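Local coordinates for nitrite oxidoreductase subunit B (Kuenenia stuttgartiensis, PDB 7B04), which probably relays electrons through its iron-sulfur clusters within the nitrite oxidoreductase complex, which interconverts nitrite and nitrate in an anammox bacterium, at residues A[28-33]-A[301-306]; A[269-274]-A[349-354]; A[291-296]-A[318-323]. One frame throughout, in Å; residues are numbered along the deposited sequence.

Contact 1: A[28-33]-A[301-306]; sequences AVFNIN and PNIYYI
Phe30 and Tyr305 stand opposite each other on parallel strands 28-31 and 303-306, neighbours in the middle of a mixed sheet, and their side chains lie side by side, pointing the same way. Register runs unbroken from Ala28 opposite Ile303 to Asn31 opposite Ile306, the two strand directions differing by 26°. Backbone bonds from Tyr304 N to Ala28 O (2.9 Å), Phe30 N to Tyr304 O (2.8 Å) and Ile306 N to Phe30 O (2.8 Å) hold the centre.

The close packing lies on the face bearing Ala28, Phe30, Ile303 and Tyr305. Phe30 turns its edge toward the face of Tyr305 in an offset edge-to-face pair, planes at 86°, with Phe30 CD2 3.4 Å from Tyr305 CE1. The branched Ile303 suits its place because CG2, anti to its own backbone N, comes over the centre of the Phe30 ring in a CH-pi contact.

On the other face the Val29 end is looser: Val29 CG1 and Ile306 CG1 come no nearer than 4.3 Å, and Val29 packs instead on helix 279-286. Ile306 CG2, by contrast, packs against the amides of Asn31 and Asn33, 3.5 Å from Asn33 ND2. The outermost bonds, from Ala28 N to Asn302 O and Ile32 N to Ile306 O, are weak. Past Ile32, Asn33 ND2 gives an N-H to Asn31 OD1, while Asn33 OD1 accepts from Arg309 N.

With Ile303 CG2 over one face and its edge toward Tyr305, the Phe30 ring also makes a cation-pi contact with Arg267, which probably positions that pocket residue beside its iron-sulfur cluster.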
loop_
_atom_site.group_PDB
_atom_site.type_symbol
_atom_site.label_atom_id
_atom_site.label_comp_id
_atom_site.label_asym_id
_atom_site.label_seq_id
_atom_site.Cartn_x
_atom_site.Cartn_y
_atom_site.Cartn_z
ATOM N N ALA A 28 0.344 -11.757 -22.123
ATOM C CA ALA A 28 -0.387 -10.670 -21.489
ATOM C C ALA A 28 0.227 -9.345 -21.912
ATOM O O ALA A 28 1.395 -9.272 -22.302
ATOM C CB ALA A 28 -0.383 -10.804 -19.962
ATOM N N VAL A 29 -0.583 -8.292 -21.826
ATOM C CA VAL A 29 -0.167 -6.937 -22.167
ATOM C C VAL A 29 -0.304 -6.069 -20.926
ATOM O O VAL A 29 -1.378 -6.021 -20.316
ATOM C CB VAL A 29 -1.005 -6.366 -23.326
ATOM C CG1 VAL A 29 -0.742 -4.877 -23.490
ATOM C CG2 VAL A 29 -0.708 -7.119 -24.614
ATOM N N PHE A 30 0.773 -5.377 -20.563
ATOM C CA PHE A 30 0.793 -4.500 -19.397
ATOM C C PHE A 30 0.898 -3.059 -19.878
ATOM O O PHE A 30 1.873 -2.695 -20.545
ATOM C CB PHE A 30 1.968 -4.822 -18.467
ATOM C CG PHE A 30 1.886 -6.169 -17.791
ATOM C CD1 PHE A 30 0.890 -7.078 -18.102
ATOM C CD2 PHE A 30 2.822 -6.522 -16.832
ATOM C CE1 PHE A 30 0.832 -8.306 -17.477
ATOM C CE2 PHE A 30 2.767 -7.748 -16.202
ATOM C CZ PHE A 30 1.770 -8.640 -16.524
ATOM N N ASN A 31 -0.096 -2.241 -19.539
ATOM C CA ASN A 31 -0.059 -0.813 -19.860
ATOM C C ASN A 31 0.640 -0.101 -18.708
ATOM O O ASN A 31 0.018 0.280 -17.716
ATOM C CB ASN A 31 -1.462 -0.270 -20.100
ATOM C CG ASN A 31 -1.453 1.125 -20.699
ATOM O OD1 ASN A 31 -0.395 1.722 -20.897
ATOM N ND2 ASN A 31 -2.637 1.650 -20.990
ATOM N N ILE A 32 1.956 0.085 -18.849
ATOM C CA ILE A 32 2.752 0.720 -17.800
ATOM C C ILE A 32 2.241 2.121 -17.490
ATOM O O ILE A 32 2.322 2.582 -16.345
ATOM C CB ILE A 32 4.240 0.744 -18.205
ATOM C CG1 ILE A 32 4.744 -0.670 -18.492
ATOM C CG2 ILE A 32 5.084 1.383 -17.116
ATOM C CD1 ILE A 32 6.176 -0.709 -18.977
ATOM N N ASN A 33 1.701 2.813 -18.495
ATOM C CA ASN A 33 1.207 4.172 -18.295
ATOM C C ASN A 33 0.133 4.247 -17.216
ATOM O O ASN A 33 -0.022 5.291 -16.575
ATOM C CB ASN A 33 0.669 4.723 -19.613
ATOM C CG ASN A 33 1.752 4.882 -20.661
ATOM O OD1 ASN A 33 2.717 5.617 -20.464
ATOM N ND2 ASN A 33 1.598 4.187 -21.782
ATOM N N PRO A 301 10.407 -13.506 -24.258
ATOM C CA PRO A 301 9.374 -13.322 -23.236
ATOM C C PRO A 301 8.005 -13.152 -23.872
ATOM O O PRO A 301 7.870 -12.747 -25.028
ATOM C CB PRO A 301 9.805 -12.043 -22.507
ATOM C CG PRO A 301 11.223 -11.831 -22.892
ATOM C CD PRO A 301 11.376 -12.400 -24.262
ATOM N N ASN A 302 6.969 -13.461 -23.092
ATOM C CA ASN A 302 5.604 -13.361 -23.591
ATOM C C ASN A 302 4.736 -12.493 -22.688
ATOM O O ASN A 302 3.513 -12.649 -22.673
ATOM C CB ASN A 302 5.002 -14.754 -23.765
ATOM C CG ASN A 302 5.708 -15.550 -24.845
ATOM O OD1 ASN A 302 5.813 -15.106 -25.989
ATOM N ND2 ASN A 302 6.213 -16.722 -24.484
ATOM N N ILE A 303 5.352 -11.579 -21.947
ATOM C CA ILE A 303 4.661 -10.497 -21.260
ATOM C C ILE A 303 5.103 -9.208 -21.934
ATOM O O ILE A 303 6.277 -8.823 -21.852
ATOM C CB ILE A 303 4.969 -10.478 -19.757
ATOM C CG1 ILE A 303 4.569 -11.807 -19.115
ATOM C CG2 ILE A 303 4.249 -9.320 -19.081
ATOM C CD1 ILE A 303 3.098 -12.130 -19.250
ATOM N N TYR A 304 4.174 -8.542 -22.609
ATOM C CA TYR A 304 4.481 -7.389 -23.440
ATOM C C TYR A 304 3.959 -6.120 -22.785
ATOM O O TYR A 304 2.873 -6.112 -22.198
ATOM C CB TYR A 304 3.876 -7.553 -24.836
ATOM C CG TYR A 304 4.362 -8.781 -25.567
ATOM C CD1 TYR A 304 5.457 -8.718 -26.417
ATOM C CD2 TYR A 304 3.732 -10.006 -25.399
ATOM C CE1 TYR A 304 5.905 -9.840 -27.085
ATOM C CE2 TYR A 304 4.171 -11.132 -26.063
ATOM C CZ TYR A 304 5.259 -11.044 -26.904
ATOM O OH TYR A 304 5.700 -12.166 -27.565
ATOM N N TYR A 305 4.742 -5.048 -22.882
ATOM C CA TYR A 305 4.469 -3.812 -22.167
ATOM C C TYR A 305 4.241 -2.666 -23.139
ATOM O O TYR A 305 4.927 -2.559 -24.160
ATOM C CB TYR A 305 5.634 -3.441 -21.245
ATOM C CG TYR A 305 5.944 -4.447 -20.163
ATOM C CD1 TYR A 305 5.433 -4.294 -18.884
ATOM C CD2 TYR A 305 6.763 -5.539 -20.418
ATOM C CE1 TYR A 305 5.720 -5.205 -17.888
ATOM C CE2 TYR A 305 7.056 -6.456 -19.429
ATOM C CZ TYR A 305 6.531 -6.285 -18.167
ATOM O OH TYR A 305 6.818 -7.196 -17.177
ATOM N N ILE A 306 3.290 -1.801 -22.806
ATOM C CA ILE A 306 3.145 -0.506 -23.461
ATOM C C ILE A 306 4.080 0.466 -22.747
ATOM O O ILE A 306 3.884 0.723 -21.549
ATOM C CB ILE A 306 1.696 -0.009 -23.420
ATOM C CG1 ILE A 306 0.805 -0.897 -24.293
ATOM C CG2 ILE A 306 1.616 1.438 -23.883
ATOM C CD1 ILE A 306 -0.664 -0.543 -24.226
#

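Contact 2: A[269-274]-A[349-354]; sequences QGFLDD and QTIVYE
The backbones approach most closely at Gly270 and Ile351, whose CA atoms are 5.8 Å apart, where strand 267-272 passes an irregular run of chain. A water bridges the two backbones, giving a hydrogen to Val352 O at 2.7 Å and accepting from Phe271 N at 3.3 Å. Gly270, in a backbone conformation reached most readily by glycine, has its CA 3.9 Å from Ile351 CG2.

Gln269 carries its amide to the same isoleucine. CG is anti to the backbone N (chi1 -169°), and the bend at chi2 (-105°) places CD so that NE2 can reach Gly270 O of the next residue. This oxygen lies in the amide plane, and Gln269 NE2 also touches Ile351 CD1 at 3.7 Å. OE1 is taken up by the backbone N of Thr256, a residue at the second [4Fe-4S] cluster, so this glutamine joins the strand to the cluster loop.

Strand 267-272 is one of the two outermost strands of the mixed sheet within this chain, whereas residues 349-354 lead into strand 354-358 of a separate antiparallel sheet. At that entry Tyr353 and Glu354 both face Phe383, a classic beta bulge.

Tyr353 reaches back to Phe271. Their rings meet rim to rim with planes only 22° apart and centroids 5.7 Å apart, neither lying over the other. The tyrosine hydroxyl comes to the edge of the phenylalanine ring near its plane, beside CE2. Ile351 CG2 covers one face of the Tyr353 ring, offset toward the rim, and Ile351 CD1 approaches Phe271 CE2 obliquely at 4.2 Å. Phe271 also meets the ring of His24.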
loop_
_atom_site.group_PDB
_atom_site.type_symbol
_atom_site.label_atom_id
_atom_site.label_comp_id
_atom_site.label_asym_id
_atom_site.label_seq_id
_atom_site.Cartn_x
_atom_site.Cartn_y
_atom_site.Cartn_z
ATOM N N GLN A 269 -4.777 -10.447 -19.878
ATOM C CA GLN A 269 -4.153 -11.749 -20.062
ATOM C C GLN A 269 -4.985 -12.604 -21.005
ATOM O O GLN A 269 -6.215 -12.660 -20.886
ATOM C CB GLN A 269 -3.995 -12.465 -18.720
ATOM C CG GLN A 269 -3.124 -13.700 -18.780
ATOM C CD GLN A 269 -3.931 -14.979 -18.715
ATOM O OE1 GLN A 269 -4.393 -15.382 -17.649
ATOM N NE2 GLN A 269 -4.090 -15.637 -19.858
ATOM N N GLY A 270 -4.306 -13.271 -21.934
ATOM C CA GLY A 270 -4.946 -14.139 -22.901
ATOM C C GLY A 270 -3.960 -15.095 -23.539
ATOM O O GLY A 270 -3.094 -15.648 -22.855
ATOM N N PHE A 271 -4.083 -15.307 -24.847
ATOM C CA PHE A 271 -3.147 -16.145 -25.579
ATOM C C PHE A 271 -2.754 -15.465 -26.882
ATOM O O PHE A 271 -3.536 -14.710 -27.467
ATOM C CB PHE A 271 -3.740 -17.528 -25.868
ATOM C CG PHE A 271 -4.139 -18.280 -24.634
ATOM C CD1 PHE A 271 -3.184 -18.906 -23.849
ATOM C CD2 PHE A 271 -5.467 -18.356 -24.253
ATOM C CE1 PHE A 271 -3.550 -19.600 -22.710
ATOM C CE2 PHE A 271 -5.839 -19.046 -23.117
ATOM C CZ PHE A 271 -4.880 -19.670 -22.345
ATOM N N LEU A 272 -1.532 -15.743 -27.331
ATOM C CA LEU A 272 -1.061 -15.295 -28.639
ATOM C C LEU A 272 -1.564 -16.267 -29.699
ATOM O O LEU A 272 -1.017 -17.360 -29.868
ATOM C CB LEU A 272 0.459 -15.190 -28.658
ATOM C CG LEU A 272 1.029 -13.797 -28.389
ATOM C CD1 LEU A 272 2.548 -13.836 -28.337
ATOM C CD2 LEU A 272 0.551 -12.816 -29.446
ATOM N N ASP A 273 -2.612 -15.875 -30.414
ATOM C CA ASP A 273 -3.133 -16.664 -31.518
ATOM C C ASP A 273 -2.448 -16.256 -32.821
ATOM O O ASP A 273 -1.504 -15.461 -32.840
ATOM C CB ASP A 273 -4.647 -16.491 -31.632
ATOM C CG ASP A 273 -5.397 -17.061 -30.447
ATOM O OD1 ASP A 273 -4.924 -18.057 -29.860
ATOM O OD2 ASP A 273 -6.466 -16.512 -30.108
ATOM N N ASP A 274 -2.926 -16.816 -33.928
ATOM C CA ASP A 274 -2.739 -16.246 -35.254
ATOM C C ASP A 274 -3.942 -15.398 -35.644
ATOM O O ASP A 274 -4.015 -14.899 -36.770
ATOM C CB ASP A 274 -2.503 -17.359 -36.280
ATOM C CG ASP A 274 -1.948 -16.836 -37.595
ATOM O OD1 ASP A 274 -0.805 -16.334 -37.605
ATOM O OD2 ASP A 274 -2.659 -16.933 -38.618
ATOM N N GLN A 349 -13.018 -11.339 -15.210
ATOM C CA GLN A 349 -11.959 -12.281 -14.870
ATOM C C GLN A 349 -11.851 -13.430 -15.863
ATOM O O GLN A 349 -10.863 -14.169 -15.825
ATOM C CB GLN A 349 -12.156 -12.832 -13.453
ATOM C CG GLN A 349 -13.595 -13.081 -13.057
ATOM C CD GLN A 349 -13.777 -13.114 -11.553
ATOM O OE1 GLN A 349 -12.814 -12.990 -10.796
ATOM N NE2 GLN A 349 -15.017 -13.288 -11.109
ATOM N N THR A 350 -12.837 -13.599 -16.739
ATOM C CA THR A 350 -12.794 -14.662 -17.731
ATOM C C THR A 350 -11.937 -14.224 -18.912
ATOM O O THR A 350 -12.006 -13.073 -19.352
ATOM C CB THR A 350 -14.207 -15.005 -18.207
ATOM O OG1 THR A 350 -15.024 -15.352 -17.081
ATOM C CG2 THR A 350 -14.182 -16.168 -19.188
ATOM N N ILE A 351 -11.126 -15.149 -19.425
ATOM C CA ILE A 351 -10.259 -14.828 -20.552
ATOM C C ILE A 351 -11.107 -14.599 -21.794
ATOM O O ILE A 351 -12.025 -15.373 -22.093
ATOM C CB ILE A 351 -9.227 -15.943 -20.779
ATOM C CG1 ILE A 351 -8.303 -16.074 -19.569
ATOM C CG2 ILE A 351 -8.407 -15.668 -22.031
ATOM C CD1 ILE A 351 -7.397 -17.284 -19.622
ATOM N N VAL A 352 -10.797 -13.533 -22.526
ATOM C CA VAL A 352 -11.498 -13.165 -23.749
ATOM C C VAL A 352 -10.597 -13.494 -24.928
ATOM O O VAL A 352 -9.451 -13.030 -24.987
ATOM C CB VAL A 352 -11.891 -11.679 -23.754
ATOM C CG1 VAL A 352 -12.349 -11.274 -25.135
ATOM C CG2 VAL A 352 -12.972 -11.407 -22.722
ATOM N N TYR A 353 -11.112 -14.287 -25.865
ATOM C CA TYR A 353 -10.334 -14.722 -27.019
ATOM C C TYR A 353 -10.547 -13.865 -28.256
ATOM O O TYR A 353 -9.662 -13.815 -29.116
ATOM C CB TYR A 353 -10.662 -16.180 -27.357
ATOM C CG TYR A 353 -10.216 -17.149 -26.292
ATOM C CD1 TYR A 353 -9.010 -17.824 -26.405
ATOM C CD2 TYR A 353 -10.994 -17.378 -25.166
ATOM C CE1 TYR A 353 -8.597 -18.708 -25.430
ATOM C CE2 TYR A 353 -10.588 -18.258 -24.186
ATOM C CZ TYR A 353 -9.387 -18.920 -24.323
ATOM O OH TYR A 353 -8.970 -19.801 -23.354
ATOM N N GLU A 354 -11.692 -13.196 -28.374
ATOM C CA GLU A 354 -11.956 -12.323 -29.506
ATOM C C GLU A 354 -12.713 -11.089 -29.036
ATOM O O GLU A 354 -13.494 -11.148 -28.081
ATOM C CB GLU A 354 -12.768 -13.074 -30.571
ATOM C CG GLU A 354 -12.659 -12.530 -31.973
ATOM C CD GLU A 354 -12.821 -13.614 -33.026
ATOM O OE1 GLU A 354 -12.865 -14.805 -32.652
ATOM O OE2 GLU A 354 -12.908 -13.279 -34.226
HETATM O O HOH W 1 -6.968 -13.945 -25.641
#

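Contact 3: A[291-296]-A[318-323]; sequences LPLYPQ and QMFGPG
The C-terminal end of helix 313-320 is met here by the short, weakly bonded strand 291-292 and the loop after it, with a Met-aromatic contact between Met319 and Tyr294 at the centre. Tyr294 N donates to Met319 O at 2.7 Å, nearly along the C=O axis, giving a partner to a carbonyl of the helix's last turn. Directly after the helix the chain turns at Gly321, whose positive phi of 90° comes readily to a residue without a side chain.

Met319 CG lies between two rings, over the centre of that of its neighbour Phe320 and over one face of Tyr294, offset toward the rim. The length of the methionine carries SD and CE on toward the tyrosine: SD is 5.3 Å from the Tyr294 centroid, 31° off the ring normal. Leu293 CD1 adds to this apolar cluster, 3.6 Å from Met319 CG.

Phe320 and Gly323 take up the Leu291 side chain: Leu291 CB packs on Phe320 CB at 3.8 Å, and Leu291 CD1 meets Gly323 C. Pro292 O lies at the edge of the Phe320 ring, 3.3 Å from Phe320 CD1, and receives a CA-H...O contact from Phe320 CA.

Subunit A lies close by: Gln318 OE1 accepts from the backbone N of Leu1143 of subunit A, and Tyr294 packs on Phe1138 of subunit A. Within the chain, Tyr220 OH bonds to both Leu293 O and Tyr294 O, while Tyr294 OH has a weak bond to Asp76.

Extended as far as SD, the Met319 side chain bends at chi3 (-79°), which places Met319 CE 3.3 Å from Tyr294 OH.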
loop_
_atom_site.group_PDB
_atom_site.type_symbol
_atom_site.label_atom_id
_atom_site.label_comp_id
_atom_site.label_asym_id
_atom_site.label_seq_id
_atom_site.Cartn_x
_atom_site.Cartn_y
_atom_site.Cartn_z
ATOM N N LEU A 291 5.467 -4.482 -26.009
ATOM C CA LEU A 291 6.784 -4.977 -26.377
ATOM C C LEU A 291 7.382 -5.820 -25.261
ATOM O O LEU A 291 7.092 -5.594 -24.082
ATOM C CB LEU A 291 7.731 -3.811 -26.698
ATOM C CG LEU A 291 7.187 -2.739 -27.641
ATOM C CD1 LEU A 291 8.223 -1.657 -27.853
ATOM C CD2 LEU A 291 6.767 -3.346 -28.968
ATOM N N PRO A 292 8.224 -6.792 -25.603
ATOM C CA PRO A 292 8.759 -7.704 -24.588
ATOM C C PRO A 292 9.831 -7.045 -23.731
ATOM O O PRO A 292 10.473 -6.068 -24.121
ATOM C CB PRO A 292 9.351 -8.848 -25.419
ATOM C CG PRO A 292 9.719 -8.207 -26.711
ATOM C CD PRO A 292 8.676 -7.152 -26.960
ATOM N N LEU A 293 10.016 -7.611 -22.541
ATOM C CA LEU A 293 11.003 -7.122 -21.587
ATOM C C LEU A 293 12.366 -7.731 -21.892
ATOM O O LEU A 293 12.528 -8.956 -21.846
ATOM C CB LEU A 293 10.577 -7.457 -20.159
ATOM C CG LEU A 293 11.556 -7.054 -19.059
ATOM C CD1 LEU A 293 11.703 -5.544 -19.020
ATOM C CD2 LEU A 293 11.102 -7.589 -17.710
ATOM N N TYR A 294 13.345 -6.868 -22.175
ATOM C CA TYR A 294 14.718 -7.240 -22.495
ATOM C C TYR A 294 14.770 -8.395 -23.492
ATOM O O TYR A 294 15.183 -9.505 -23.133
ATOM C CB TYR A 294 15.488 -7.611 -21.224
ATOM C CG TYR A 294 15.753 -6.451 -20.279
ATOM C CD1 TYR A 294 16.621 -5.425 -20.628
ATOM C CD2 TYR A 294 15.143 -6.392 -19.031
ATOM C CE1 TYR A 294 16.869 -4.370 -19.769
ATOM C CE2 TYR A 294 15.384 -5.339 -18.164
ATOM C CZ TYR A 294 16.249 -4.332 -18.537
ATOM O OH TYR A 294 16.494 -3.282 -17.683
ATOM N N PRO A 295 14.386 -8.174 -24.755
ATOM C CA PRO A 295 14.570 -9.225 -25.762
ATOM C C PRO A 295 16.025 -9.513 -26.044
ATOM O O PRO A 295 16.322 -10.519 -26.700
ATOM C CB PRO A 295 13.859 -8.662 -26.998
ATOM C CG PRO A 295 13.934 -7.182 -26.822
ATOM C CD PRO A 295 13.852 -6.929 -25.338
ATOM N N GLN A 296 16.941 -8.663 -25.573
ATOM C CA GLN A 296 18.376 -8.915 -25.705
ATOM C C GLN A 296 18.766 -10.280 -25.171
ATOM O O GLN A 296 19.638 -10.946 -25.745
ATOM C CB GLN A 296 19.156 -7.851 -24.940
ATOM C CG GLN A 296 18.950 -6.421 -25.386
ATOM C CD GLN A 296 17.940 -5.686 -24.528
ATOM O OE1 GLN A 296 17.863 -5.911 -23.328
ATOM N NE2 GLN A 296 17.151 -4.806 -25.147
ATOM N N GLN A 318 16.420 0.375 -25.014
ATOM C CA GLN A 318 17.319 -0.666 -24.536
ATOM C C GLN A 318 16.574 -1.734 -23.746
ATOM O O GLN A 318 17.036 -2.878 -23.680
ATOM C CB GLN A 318 18.426 -0.038 -23.678
ATOM C CG GLN A 318 18.864 -0.889 -22.495
ATOM C CD GLN A 318 19.702 -0.139 -21.484
ATOM O OE1 GLN A 318 20.782 0.359 -21.798
ATOM N NE2 GLN A 318 19.212 -0.067 -20.253
ATOM N N MET A 319 15.391 -1.411 -23.229
ATOM C CA MET A 319 14.607 -2.334 -22.421
ATOM C C MET A 319 13.551 -3.082 -23.225
ATOM O O MET A 319 13.307 -4.263 -22.964
ATOM C CB MET A 319 13.934 -1.583 -21.267
ATOM C CG MET A 319 13.105 -2.466 -20.356
ATOM S SD MET A 319 12.361 -1.564 -18.986
ATOM C CE MET A 319 13.756 -1.423 -17.872
ATOM N N PHE A 320 12.924 -2.429 -24.204
ATOM C CA PHE A 320 11.829 -3.031 -24.956
ATOM C C PHE A 320 12.117 -3.147 -26.449
ATOM O O PHE A 320 11.226 -3.543 -27.210
ATOM C CB PHE A 320 10.539 -2.231 -24.750
ATOM C CG PHE A 320 10.110 -2.128 -23.314
ATOM C CD1 PHE A 320 9.614 -3.234 -22.644
ATOM C CD2 PHE A 320 10.197 -0.922 -22.638
ATOM C CE1 PHE A 320 9.215 -3.139 -21.324
ATOM C CE2 PHE A 320 9.800 -0.821 -21.318
ATOM C CZ PHE A 320 9.308 -1.930 -20.660
ATOM N N GLY A 321 13.328 -2.821 -26.890
ATOM C CA GLY A 321 13.670 -2.908 -28.290
ATOM C C GLY A 321 13.375 -1.622 -29.037
ATOM O O GLY A 321 13.034 -0.595 -28.444
ATOM N N PRO A 322 13.481 -1.662 -30.368
ATOM C CA PRO A 322 13.328 -0.433 -31.161
ATOM C C PRO A 322 11.888 -0.019 -31.415
ATOM O O PRO A 322 11.663 1.110 -31.871
ATOM C CB PRO A 322 14.033 -0.784 -32.475
ATOM C CG PRO A 322 13.874 -2.259 -32.593
ATOM C CD PRO A 322 13.884 -2.814 -31.194
ATOM N N GLY A 323 10.911 -0.876 -31.130
ATOM C CA GLY A 323 9.517 -0.550 -31.368
ATOM C C GLY A 323 8.921 0.466 -30.417
ATOM O O GLY A 323 7.737 0.789 -30.544
#

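In the fold
All three contacts involve the mixed sheet ordered 267-272, 25-31, 303-306, 291-292: contact 1 is its central parallel pair, while contacts 2 and 3 involve its outer strands. Their centres lie about 14 Å (1 and 2), about 11 Å (1 and 3) and about 22 Å (2 and 3) apart. Contact 1 touches both others, through Ala28 CB against Gln269 CA and a probable hydrogen bond from Tyr305 N to Leu291 O. Along the chain the segments come as 28-33, 269-274, 291-296, 301-306, 318-323 and 349-354, so contact 1 interleaves with each, whereas both segments of contact 3 fall between those of contact 2. The sheet thus ties the chain's beginning to its later part among the iron-sulfur clusters.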